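Side-chain contacts in possible metal-dependent hydrolase (Veillonella parvula, PDB 3RPC), which probably hydrolyses a substrate not yet identified, using two zinc ions bound in a metallo-beta-lactamase fold: residues Asp80-Ile83 against Asn84-Lys88; Lys177-Arg181 against Phe182-Val186; Lys242-Gly246 against Asn247-Ser251. All blocks are in the same frame, centred on the assembly; numbering follows the deposited sequence.

Contact 1: Asp80-Ile83 against Asn84-Lys88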
ATOM      1  N   ASP A  80       3.879 -11.446 -24.435  1.00 19.06           N
ATOM      2  CA  ASP A  80       4.189 -12.737 -25.046  1.00 18.40           C
ATOM      3  C   ASP A  80       5.593 -12.775 -25.635  1.00 16.58           C
ATOM      4  O   ASP A  80       6.296 -13.775 -25.504  1.00 19.02           O
ATOM      5  CB  ASP A  80       3.156 -13.086 -26.118  1.00 23.03           C
ATOM      6  CG  ASP A  80       1.870 -13.634 -25.530  1.00 37.62           C
ATOM      7  OD1 ASP A  80       1.876 -14.014 -24.339  1.00 37.05           O
ATOM      8  OD2 ASP A  80       0.857 -13.696 -26.263  1.00 41.41           O
ATOM      9  N   THR A  81       6.010 -11.683 -26.261  1.00 18.20           N
ATOM     10  CA  THR A  81       7.345 -11.645 -26.842  1.00 17.32           C
ATOM     11  C   THR A  81       8.397 -11.845 -25.759  1.00 18.20           C
ATOM     12  O   THR A  81       9.340 -12.613 -25.934  1.00 19.26           O
ATOM     13  CB  THR A  81       7.605 -10.344 -27.594  1.00 17.55           C
ATOM     14  OG1 THR A  81       6.618 -10.189 -28.623  1.00 19.44           O
ATOM     15  CG2 THR A  81       8.999 -10.358 -28.205  1.00 16.12           C
ATOM     16  N   ALA A  82       8.223 -11.166 -24.629  1.00 17.78           N
ATOM     17  CA  ALA A  82       9.129 -11.354 -23.505  1.00 17.64           C
ATOM     18  C   ALA A  82       9.096 -12.793 -23.007  1.00 20.10           C
ATOM     19  O   ALA A  82      10.134 -13.402 -22.784  1.00 18.67           O
ATOM     20  CB  ALA A  82       8.778 -10.393 -22.377  1.00 18.11           C
ATOM     21  N   ILE A  83       7.893 -13.326 -22.819  1.00 18.59           N
ATOM     22  CA  ILE A  83       7.742 -14.695 -22.323  1.00 18.97           C
ATOM     23  C   ILE A  83       8.511 -15.684 -23.195  1.00 21.92           C
ATOM     24  O   ILE A  83       9.152 -16.612 -22.689  1.00 21.53           O
ATOM     25  CB  ILE A  83       6.259 -15.094 -22.247  1.00 19.19           C
ATOM     26  CG1 ILE A  83       5.571 -14.339 -21.104  1.00 19.71           C
ATOM     27  CG2 ILE A  83       6.111 -16.607 -22.045  1.00 22.32           C
ATOM     28  CD1 ILE A  83       4.083 -14.159 -21.317  1.00 21.02           C
ATOM     29  N   ASN A  84       8.468 -15.466 -24.503  1.00 19.35           N
ATOM     30  CA  ASN A  84       9.044 -16.423 -25.449  1.00 20.30           C
ATOM     31  C   ASN A  84      10.517 -16.185 -25.761  1.00 24.93           C
ATOM     32  O   ASN A  84      11.153 -17.014 -26.418  1.00 26.28           O
ATOM     33  CB  ASN A  84       8.235 -16.420 -26.748  1.00 22.14           C
ATOM     34  CG  ASN A  84       6.830 -16.974 -26.567  1.00 26.29           C
ATOM     35  OD1 ASN A  84       6.601 -17.876 -25.759  1.00 37.10           O
ATOM     36  ND2 ASN A  84       5.884 -16.440 -27.328  1.00 36.34           N
ATOM     37  N   SER A  85      11.057 -15.062 -25.296  1.00 22.74           N
ATOM     38  CA  SER A  85      12.423 -14.661 -25.633  1.00 20.31           C
ATOM     39  C   SER A  85      13.382 -14.785 -24.454  1.00 23.68           C
ATOM     40  O   SER A  85      14.552 -15.112 -24.629  1.00 24.70           O
ATOM     41  CB  SER A  85      12.446 -13.220 -26.149  1.00 24.55           C
ATOM     42  OG  SER A  85      11.666 -13.066 -27.326  1.00 30.15           O
ATOM     43  N   ILE A  86      12.890 -14.508 -23.250  1.00 19.27           N
ATOM     44  CA  ILE A  86      13.736 -14.535 -22.060  1.00 19.29           C
ATOM     45  C   ILE A  86      14.030 -15.968 -21.593  1.00 17.27           C
ATOM     46  O   ILE A  86      13.114 -16.764 -21.434  1.00 20.71           O
ATOM     47  CB  ILE A  86      13.074 -13.734 -20.915  1.00 18.91           C
ATOM     48  CG1 ILE A  86      12.825 -12.291 -21.363  1.00 20.63           C
ATOM     49  CG2 ILE A  86      13.928 -13.798 -19.648  1.00 20.07           C
ATOM     50  CD1 ILE A  86      11.916 -11.506 -20.424  1.00 20.72           C
ATOM     51  N   PRO A  87      15.317 -16.301 -21.380  1.00 20.76           N
ATOM     52  CA  PRO A  87      15.651 -17.644 -20.888  1.00 24.72           C
ATOM     53  C   PRO A  87      14.863 -17.996 -19.627  1.00 21.22           C
ATOM     54  O   PRO A  87      14.776 -17.190 -18.690  1.00 21.03           O
ATOM     55  CB  PRO A  87      17.152 -17.548 -20.593  1.00 24.26           C
ATOM     56  CG  PRO A  87      17.643 -16.528 -21.542  1.00 23.85           C
ATOM     57  CD  PRO A  87      16.520 -15.506 -21.678  1.00 22.35           C
ATOM     58  N   LYS A  88      14.280 -19.192 -19.623  1.00 23.62           N
ATOM     59  CA  LYS A  88      13.364 -19.614 -18.572  1.00 24.02           C
ATOM     60  C   LYS A  88      14.055 -19.789 -17.228  1.00 23.30           C
ATOM     61  O   LYS A  88      13.393 -19.878 -16.195  1.00 23.13           O
ATOM     62  CB  LYS A  88      12.681 -20.931 -18.952  1.00 25.85           C
ATOM     63  CG  LYS A  88      11.902 -20.894 -20.254  1.00 25.82           C
ATOM     64  CD  LYS A  88      10.773 -19.871 -20.228  1.00 28.10           C
ATOM     65  CE  LYS A  88       9.882 -20.059 -21.446  1.00 31.59           C
ATOM     66  NZ  LYS A  88       8.749 -19.109 -21.471  1.00 30.77           N
TER
HETATM   67  O   HOH W   1      11.569 -17.874 -23.252  1.00 27.56           O
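Lys88 folds back on the last turn of the short helix 80-85 and delivers its ammonium group to the carbonyl of Ile83. The chain leaves CB with CG anti to the carbonyl carbon, bends again at the next bond (chi2 -61°) and then runs straight. CB, CG and CD carry it across to the helix end, and the close approach begins at CE, which passes 3.7 Å from Ile83 O; NZ closes a 2.8 Å hydrogen bond on that oxygen, arriving from above the carbonyl plane. The methyl CG2 of Ile83 lies beside the same nitrogen, 3.7 Å from NZ, where the two side chains cross obliquely. A second bond from NZ goes to the carbonyl of Gln106. Ile83 O is also reached by a water, 2.8 Å away, which donates as well to Ile86 O and so ties the helix end to the departing chain.

One residue earlier, Ala82 O takes both Ser85 N and Ile86 N; the bond from Ile86 N is the straighter, at 166°. The Ile86 side chain folds over the same carbonyl and brings CD1 to within 3.9 Å of Ala82 CB. Ser85 turns its hydroxyl back along the helix, OG beside its own backbone N (chi1 -61°), and donates to Thr81 O at 2.7 Å.

Ile83 O, whose partner four residues on would be Pro87, without an N-H, is thus met instead by a lysine and a water. This is the C-terminal end of the helix in a beta-alpha-beta unit, joining strands 67-69 and 92-94 of the metallo-beta-lactamase fold.

Contact 2: Lys177-Arg181 against Phe182-Val186; sequences KALLR and FDPNV
Phe182 lays its ring against the CB of the preceding residue, Arg181, at the point where helix 173-182 of the metallo-beta-lactamase fold gives way to the loop leading into strand 186-190. Two backbone carbonyls of the last turn still find amide donors. Ala178 O accepts from Phe182 N at 3.0 Å, a sound bond with an angle of 151° at the hydrogen. Leu179 O receives Asp183 N at the same distance, but the angle there falls to 129° and the bond is weak. That carbonyl gains further partners: the CA of Asp183 approaches it in a C-H...O contact, and Lys217 NZ, from outside this turn, adds another weak hydrogen bond. Asp183 has left the helical conformation with positive phi. Its carboxylate, through OD1, pairs with the same Lys217 in a salt bridge. One ammonium group therefore serves both the helix end and the first residue beyond it.

Pro184 has no amide hydrogen to offer. It packs instead, placing CG 3.8 Å from Leu179 CD2, with the two side chains crossing at about a right angle; Tyr164 of strand 163-165 touches both residues.

The charged ends of Lys177 and Arg181 point to the dimer interface. Lys177 NZ and Arg181 NH2 both form salt bridges with Asp149 OD1 of the second subunit, while the CG of Lys177 lies 3.6 Å above the guanidinium plane of Arg181, toward its rim. With CG of Phe182 placed beside its own backbone N, the ring turns one face to Arg181 CB in a CH-pi contact, 3.9 Å from CB to the ring centroid and 8° off the normal.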
ATOM      1  N   LYS A 177       6.486   7.675   1.522  1.00 15.57           N
ATOM      2  CA  LYS A 177       7.140   6.723   2.418  1.00 17.17           C
ATOM      3  C   LYS A 177       8.464   6.236   1.855  1.00 17.23           C
ATOM      4  O   LYS A 177       9.480   6.270   2.551  1.00 16.48           O
ATOM      5  CB  LYS A 177       6.221   5.537   2.717  1.00 16.97           C
ATOM      6  CG  LYS A 177       5.120   5.859   3.722  1.00 17.11           C
ATOM      7  CD  LYS A 177       4.109   4.728   3.784  1.00 15.60           C
ATOM      8  CE  LYS A 177       3.048   4.957   4.862  1.00 15.01           C
ATOM      9  NZ  LYS A 177       2.205   3.724   4.998  1.00 18.90           N
ATOM     10  N   ALA A 178       8.463   5.797   0.597  1.00 14.85           N
ATOM     11  CA  ALA A 178       9.696   5.289   0.010  1.00 15.46           C
ATOM     12  C   ALA A 178      10.760   6.376  -0.067  1.00 14.19           C
ATOM     13  O   ALA A 178      11.932   6.127   0.225  1.00 17.16           O
ATOM     14  CB  ALA A 178       9.437   4.691  -1.363  1.00 15.71           C
ATOM     15  N   LEU A 179      10.352   7.581  -0.452  1.00 15.30           N
ATOM     16  CA  LEU A 179      11.292   8.685  -0.602  1.00 15.96           C
ATOM     17  C   LEU A 179      11.988   9.027   0.712  1.00 16.85           C
ATOM     18  O   LEU A 179      13.204   9.218   0.753  1.00 19.23           O
ATOM     19  CB  LEU A 179      10.574   9.927  -1.160  1.00 14.52           C
ATOM     20  CG  LEU A 179      10.112   9.820  -2.620  1.00 14.71           C
ATOM     21  CD1 LEU A 179       9.261  11.025  -3.009  1.00 14.58           C
ATOM     22  CD2 LEU A 179      11.286   9.678  -3.579  1.00 15.96           C
ATOM     23  N   LEU A 180      11.219   9.103   1.795  1.00 16.19           N
ATOM     24  CA  LEU A 180      11.800   9.493   3.068  1.00 16.46           C
ATOM     25  C   LEU A 180      12.587   8.348   3.715  1.00 16.54           C
ATOM     26  O   LEU A 180      13.660   8.562   4.281  1.00 19.82           O
ATOM     27  CB  LEU A 180      10.710  10.013   4.009  1.00 19.89           C
ATOM     28  CG  LEU A 180      11.188  10.504   5.381  1.00 23.01           C
ATOM     29  CD1 LEU A 180      12.102  11.717   5.249  1.00 24.86           C
ATOM     30  CD2 LEU A 180       9.998  10.830   6.272  1.00 24.90           C
ATOM     31  N   ARG A 181      12.067   7.131   3.615  1.00 15.04           N
ATOM     32  CA  ARG A 181      12.713   5.995   4.266  1.00 17.26           C
ATOM     33  C   ARG A 181      14.036   5.607   3.626  1.00 18.13           C
ATOM     34  O   ARG A 181      14.982   5.245   4.322  1.00 19.71           O
ATOM     35  CB  ARG A 181      11.777   4.789   4.300  1.00 19.01           C
ATOM     36  CG  ARG A 181      10.595   5.010   5.211  1.00 20.69           C
ATOM     37  CD  ARG A 181       9.492   4.001   4.990  1.00 22.48           C
ATOM     38  NE  ARG A 181       8.327   4.356   5.802  1.00 21.63           N
ATOM     39  CZ  ARG A 181       7.225   3.622   5.892  1.00 23.33           C
ATOM     40  NH1 ARG A 181       7.125   2.489   5.212  1.00 23.69           N
ATOM     41  NH2 ARG A 181       6.217   4.036   6.657  1.00 20.17           N
ATOM     42  N   PHE A 182      14.106   5.688   2.301  1.00 19.75           N
ATOM     43  CA  PHE A 182      15.257   5.146   1.579  1.00 17.48           C
ATOM     44  C   PHE A 182      16.101   6.193   0.852  1.00 19.99           C
ATOM     45  O   PHE A 182      17.171   5.875   0.323  1.00 20.14           O
ATOM     46  CB  PHE A 182      14.797   4.036   0.625  1.00 18.05           C
ATOM     47  CG  PHE A 182      13.980   2.981   1.306  1.00 19.08           C
ATOM     48  CD1 PHE A 182      14.544   2.194   2.293  1.00 22.18           C
ATOM     49  CD2 PHE A 182      12.643   2.793   0.984  1.00 17.61           C
ATOM     50  CE1 PHE A 182      13.791   1.234   2.947  1.00 23.98           C
ATOM     51  CE2 PHE A 182      11.889   1.834   1.626  1.00 23.78           C
ATOM     52  CZ  PHE A 182      12.463   1.053   2.610  1.00 25.45           C
ATOM     53  N   ASP A 183      15.621   7.434   0.838  1.00 18.99           N
ATOM     54  CA  ASP A 183      16.348   8.561   0.253  1.00 19.47           C
ATOM     55  C   ASP A 183      17.071   8.185  -1.034  1.00 18.08           C
ATOM     56  O   ASP A 183      18.303   8.256  -1.105  1.00 21.29           O
ATOM     57  CB  ASP A 183      17.359   9.130   1.253  1.00 21.45           C
ATOM     58  CG  ASP A 183      17.959  10.446   0.790  1.00 25.61           C
ATOM     59  OD1 ASP A 183      17.248  11.227   0.122  1.00 26.36           O
ATOM     60  OD2 ASP A 183      19.142  10.701   1.096  1.00 34.27           O
ATOM     61  N   PRO A 184      16.306   7.792  -2.060  1.00 16.28           N
ATOM     62  CA  PRO A 184      16.931   7.392  -3.327  1.00 18.89           C
ATOM     63  C   PRO A 184      17.718   8.512  -4.004  1.00 17.17           C
ATOM     64  O   PRO A 184      17.311   9.684  -3.975  1.00 18.23           O
ATOM     65  CB  PRO A 184      15.742   6.965  -4.196  1.00 16.05           C
ATOM     66  CG  PRO A 184      14.549   7.663  -3.588  1.00 17.49           C
ATOM     67  CD  PRO A 184      14.834   7.730  -2.112  1.00 17.34           C
ATOM     68  N   ASN A 185      18.835   8.126  -4.612  1.00 16.90           N
ATOM     69  CA  ASN A 185      19.702   9.041  -5.345  1.00 17.97           C
ATOM     70  C   ASN A 185      19.344   9.103  -6.824  1.00 18.27           C
ATOM     71  O   ASN A 185      19.701  10.059  -7.512  1.00 18.87           O
ATOM     72  CB  ASN A 185      21.161   8.606  -5.181  1.00 17.89           C
ATOM     73  CG  ASN A 185      21.524   8.352  -3.734  1.00 21.89           C
ATOM     74  OD1 ASN A 185      21.747   7.215  -3.335  1.00 21.90           O
ATOM     75  ND2 ASN A 185      21.564   9.412  -2.933  1.00 23.89           N
ATOM     76  N   VAL A 186      18.652   8.069  -7.303  1.00 16.90           N
ATOM     77  CA  VAL A 186      18.183   7.990  -8.688  1.00 15.12           C
ATOM     78  C   VAL A 186      16.724   7.577  -8.648  1.00 15.51           C
ATOM     79  O   VAL A 186      16.374   6.627  -7.944  1.00 16.53           O
ATOM     80  CB  VAL A 186      18.985   6.947  -9.497  1.00 17.14           C
ATOM     81  CG1 VAL A 186      18.449   6.832 -10.936  1.00 16.88           C
ATOM     82  CG2 VAL A 186      20.461   7.308  -9.499  1.00 19.28           C
TER

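Contact 3: Lys242-Gly246 against Asn247-Ser251; sequences KFIKG and NNIES
The carbonyl of Phe243 is gripped twice by Asn247, through the backbone N at 3.0 Å and the side-chain ND2 at 3.1 Å, beside a Schellman motif that ends helix 237-246. The two donors come from opposite faces of the carbonyl plane. In the motif itself Ile249 N binds Ile244 O at 2.9 Å, lying in the carbonyl plane, and Asn248 N binds Lys245 O. Asn248, the C-prime residue, supplies the positive phi (61°) that turns the chain back across the helix end.

This reversal sets Ile249 over the helix, with CG1 3.8 Å from Ile244 CB and CD1 near Phe243 CE2. The next residue, Glu250, runs side by side with Lys245: OE1 lies 3.4 Å from Lys245 CB, so the carboxylate meets the aliphatic stem, and the charged ends are not in contact. A water donates to Gly246 O and accepts from Asn248 ND2, linking the last helical carbonyl to the side chain of Asn248.

Further out, helix 207-216 lies against the apolar side: Thr207 touches Phe243, Ile210 touches Ile244 and Val214 touches Ile249. Phe243, its CG anti to the backbone N (chi1 176°), brings its ring under ND2 of Asn247. The ring and amide planes stand 60° apart, and ND2 sits over one ring face, offset toward the rim, 3.3 Å from CE1.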
ATOM      1  N   LYS A 242       9.332  20.324 -22.640  1.00 14.55           N
ATOM      2  CA  LYS A 242       8.862  21.707 -22.540  1.00 13.86           C
ATOM      3  C   LYS A 242       8.684  22.100 -21.073  1.00 16.01           C
ATOM      4  O   LYS A 242       9.073  23.190 -20.644  1.00 16.14           O
ATOM      5  CB  LYS A 242       7.533  21.882 -23.287  1.00 17.47           C
ATOM      6  CG  LYS A 242       7.007  23.327 -23.252  1.00 17.66           C
ATOM      7  CD  LYS A 242       5.830  23.558 -24.204  1.00 18.91           C
ATOM      8  CE  LYS A 242       4.598  22.756 -23.808  1.00 19.91           C
ATOM      9  NZ  LYS A 242       3.392  23.187 -24.617  1.00 18.59           N
ATOM     10  N   PHE A 243       8.107  21.192 -20.303  1.00 15.00           N
ATOM     11  CA  PHE A 243       7.806  21.454 -18.907  1.00 13.81           C
ATOM     12  C   PHE A 243       9.084  21.648 -18.103  1.00 14.46           C
ATOM     13  O   PHE A 243       9.195  22.598 -17.320  1.00 15.10           O
ATOM     14  CB  PHE A 243       6.983  20.291 -18.348  1.00 16.11           C
ATOM     15  CG  PHE A 243       6.686  20.392 -16.880  1.00 15.13           C
ATOM     16  CD1 PHE A 243       5.599  21.115 -16.433  1.00 15.53           C
ATOM     17  CD2 PHE A 243       7.489  19.737 -15.958  1.00 15.68           C
ATOM     18  CE1 PHE A 243       5.318  21.196 -15.073  1.00 14.38           C
ATOM     19  CE2 PHE A 243       7.219  19.823 -14.590  1.00 16.44           C
ATOM     20  CZ  PHE A 243       6.130  20.545 -14.156  1.00 15.96           C
ATOM     21  N   ILE A 244      10.043  20.741 -18.249  1.00 15.20           N
ATOM     22  CA  ILE A 244      11.260  20.862 -17.453  1.00 14.36           C
ATOM     23  C   ILE A 244      12.108  22.065 -17.869  1.00 14.38           C
ATOM     24  O   ILE A 244      12.765  22.694 -17.038  1.00 16.91           O
ATOM     25  CB  ILE A 244      12.086  19.543 -17.408  1.00 14.95           C
ATOM     26  CG1 ILE A 244      12.600  19.150 -18.797  1.00 13.94           C
ATOM     27  CG2 ILE A 244      11.230  18.425 -16.778  1.00 15.64           C
ATOM     28  CD1 ILE A 244      13.437  17.859 -18.796  1.00 16.45           C
ATOM     29  N   LYS A 245      12.087  22.399 -19.158  1.00 15.41           N
ATOM     30  CA  LYS A 245      12.754  23.614 -19.601  1.00 15.96           C
ATOM     31  C   LYS A 245      12.103  24.857 -18.981  1.00 15.68           C
ATOM     32  O   LYS A 245      12.785  25.698 -18.386  1.00 16.87           O
ATOM     33  CB  LYS A 245      12.736  23.709 -21.131  1.00 16.25           C
ATOM     34  CG  LYS A 245      13.522  24.884 -21.685  1.00 21.51           C
ATOM     35  CD  LYS A 245      13.566  24.830 -23.211  1.00 23.44           C
ATOM     36  CE  LYS A 245      14.225  26.070 -23.790  1.00 29.92           C
ATOM     37  NZ  LYS A 245      15.621  26.227 -23.306  1.00 37.52           N
ATOM     38  N   GLY A 246      10.781  24.960 -19.087  1.00 15.29           N
ATOM     39  CA  GLY A 246      10.079  26.135 -18.591  1.00 16.12           C
ATOM     40  C   GLY A 246      10.187  26.315 -17.084  1.00 17.87           C
ATOM     41  O   GLY A 246      10.076  27.434 -16.581  1.00 16.20           O
ATOM     42  N   ASN A 247      10.390  25.215 -16.362  1.00 15.72           N
ATOM     43  CA  ASN A 247      10.546  25.266 -14.913  1.00 16.16           C
ATOM     44  C   ASN A 247      11.991  25.252 -14.432  1.00 15.10           C
ATOM     45  O   ASN A 247      12.254  25.208 -13.224  1.00 16.76           O
ATOM     46  CB  ASN A 247       9.757  24.147 -14.240  1.00 15.45           C
ATOM     47  CG  ASN A 247       8.284  24.429 -14.220  1.00 14.99           C
ATOM     48  OD1 ASN A 247       7.844  25.372 -13.559  1.00 17.14           O
ATOM     49  ND2 ASN A 247       7.508  23.636 -14.946  1.00 16.07           N
ATOM     50  N   ASN A 248      12.927  25.312 -15.375  1.00 14.48           N
ATOM     51  CA  ASN A 248      14.346  25.407 -15.039  1.00 15.87           C
ATOM     52  C   ASN A 248      14.849  24.211 -14.249  1.00 14.95           C
ATOM     53  O   ASN A 248      15.733  24.344 -13.396  1.00 16.49           O
ATOM     54  CB  ASN A 248      14.611  26.694 -14.263  1.00 15.32           C
ATOM     55  CG  ASN A 248      13.989  27.895 -14.933  1.00 16.71           C
ATOM     56  OD1 ASN A 248      14.389  28.260 -16.041  1.00 18.41           O
ATOM     57  ND2 ASN A 248      13.006  28.509 -14.280  1.00 17.00           N
ATOM     58  N   ILE A 249      14.311  23.034 -14.551  1.00 15.09           N
ATOM     59  CA  ILE A 249      14.721  21.823 -13.836  1.00 14.65           C
ATOM     60  C   ILE A 249      15.365  20.762 -14.727  1.00 15.75           C
ATOM     61  O   ILE A 249      15.419  19.577 -14.370  1.00 15.80           O
ATOM     62  CB  ILE A 249      13.541  21.229 -13.026  1.00 15.33           C
ATOM     63  CG1 ILE A 249      12.322  20.979 -13.924  1.00 17.01           C
ATOM     64  CG2 ILE A 249      13.172  22.171 -11.878  1.00 15.86           C
ATOM     65  CD1 ILE A 249      11.122  20.339 -13.192  1.00 16.69           C
ATOM     66  N   GLU A 250      15.888  21.190 -15.871  1.00 16.83           N
ATOM     67  CA  GLU A 250      16.535  20.256 -16.791  1.00 19.18           C
ATOM     68  C   GLU A 250      17.737  19.539 -16.184  1.00 18.75           C
ATOM     69  O   GLU A 250      18.037  18.407 -16.560  1.00 19.59           O
ATOM     70  CB  GLU A 250      16.968  20.983 -18.059  1.00 21.83           C
ATOM     71  CG  GLU A 250      15.814  21.348 -18.952  1.00 22.48           C
ATOM     72  CD  GLU A 250      16.211  22.325 -20.036  1.00 31.66           C
ATOM     73  OE1 GLU A 250      15.785  22.133 -21.195  1.00 24.64           O
ATOM     74  OE2 GLU A 250      16.938  23.292 -19.720  1.00 39.06           O
ATOM     75  N   SER A 251      18.442  20.195 -15.266  1.00 17.59           N
ATOM     76  CA  SER A 251      19.604  19.563 -14.643  1.00 16.73           C
ATOM     77  C   SER A 251      19.201  18.424 -13.707  1.00 17.98           C
ATOM     78  O   SER A 251      20.032  17.584 -13.344  1.00 20.77           O
ATOM     79  CB  SER A 251      20.441  20.583 -13.873  1.00 23.21           C
ATOM     80  OG  SER A 251      21.045  21.513 -14.755  1.00 31.07           O
TER
HETATM   81  O   HOH W   2      11.424  29.982 -16.318  1.00 19.23           O

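All three contacts lie where a helix ends, following one another along the chain without touching. Contact 1 sits across the centre of the chain from the other two, its centre 32 Å from that of contact 2 and 38 Å from that of contact 3. Contacts 2 and 3 are nearer neighbours, with about 10 Å between their nearest atoms; helix 207-216 is common ground, packing on Leu179 in one and on Phe243, Ile244 and Ile249 in the other. Contact 1 follows the zinc ligands Asp76 and His77 closely in sequence, yet the side chain of Ala82 remains about 14 Å from a zinc ion. Contact 2 alone meets the second subunit.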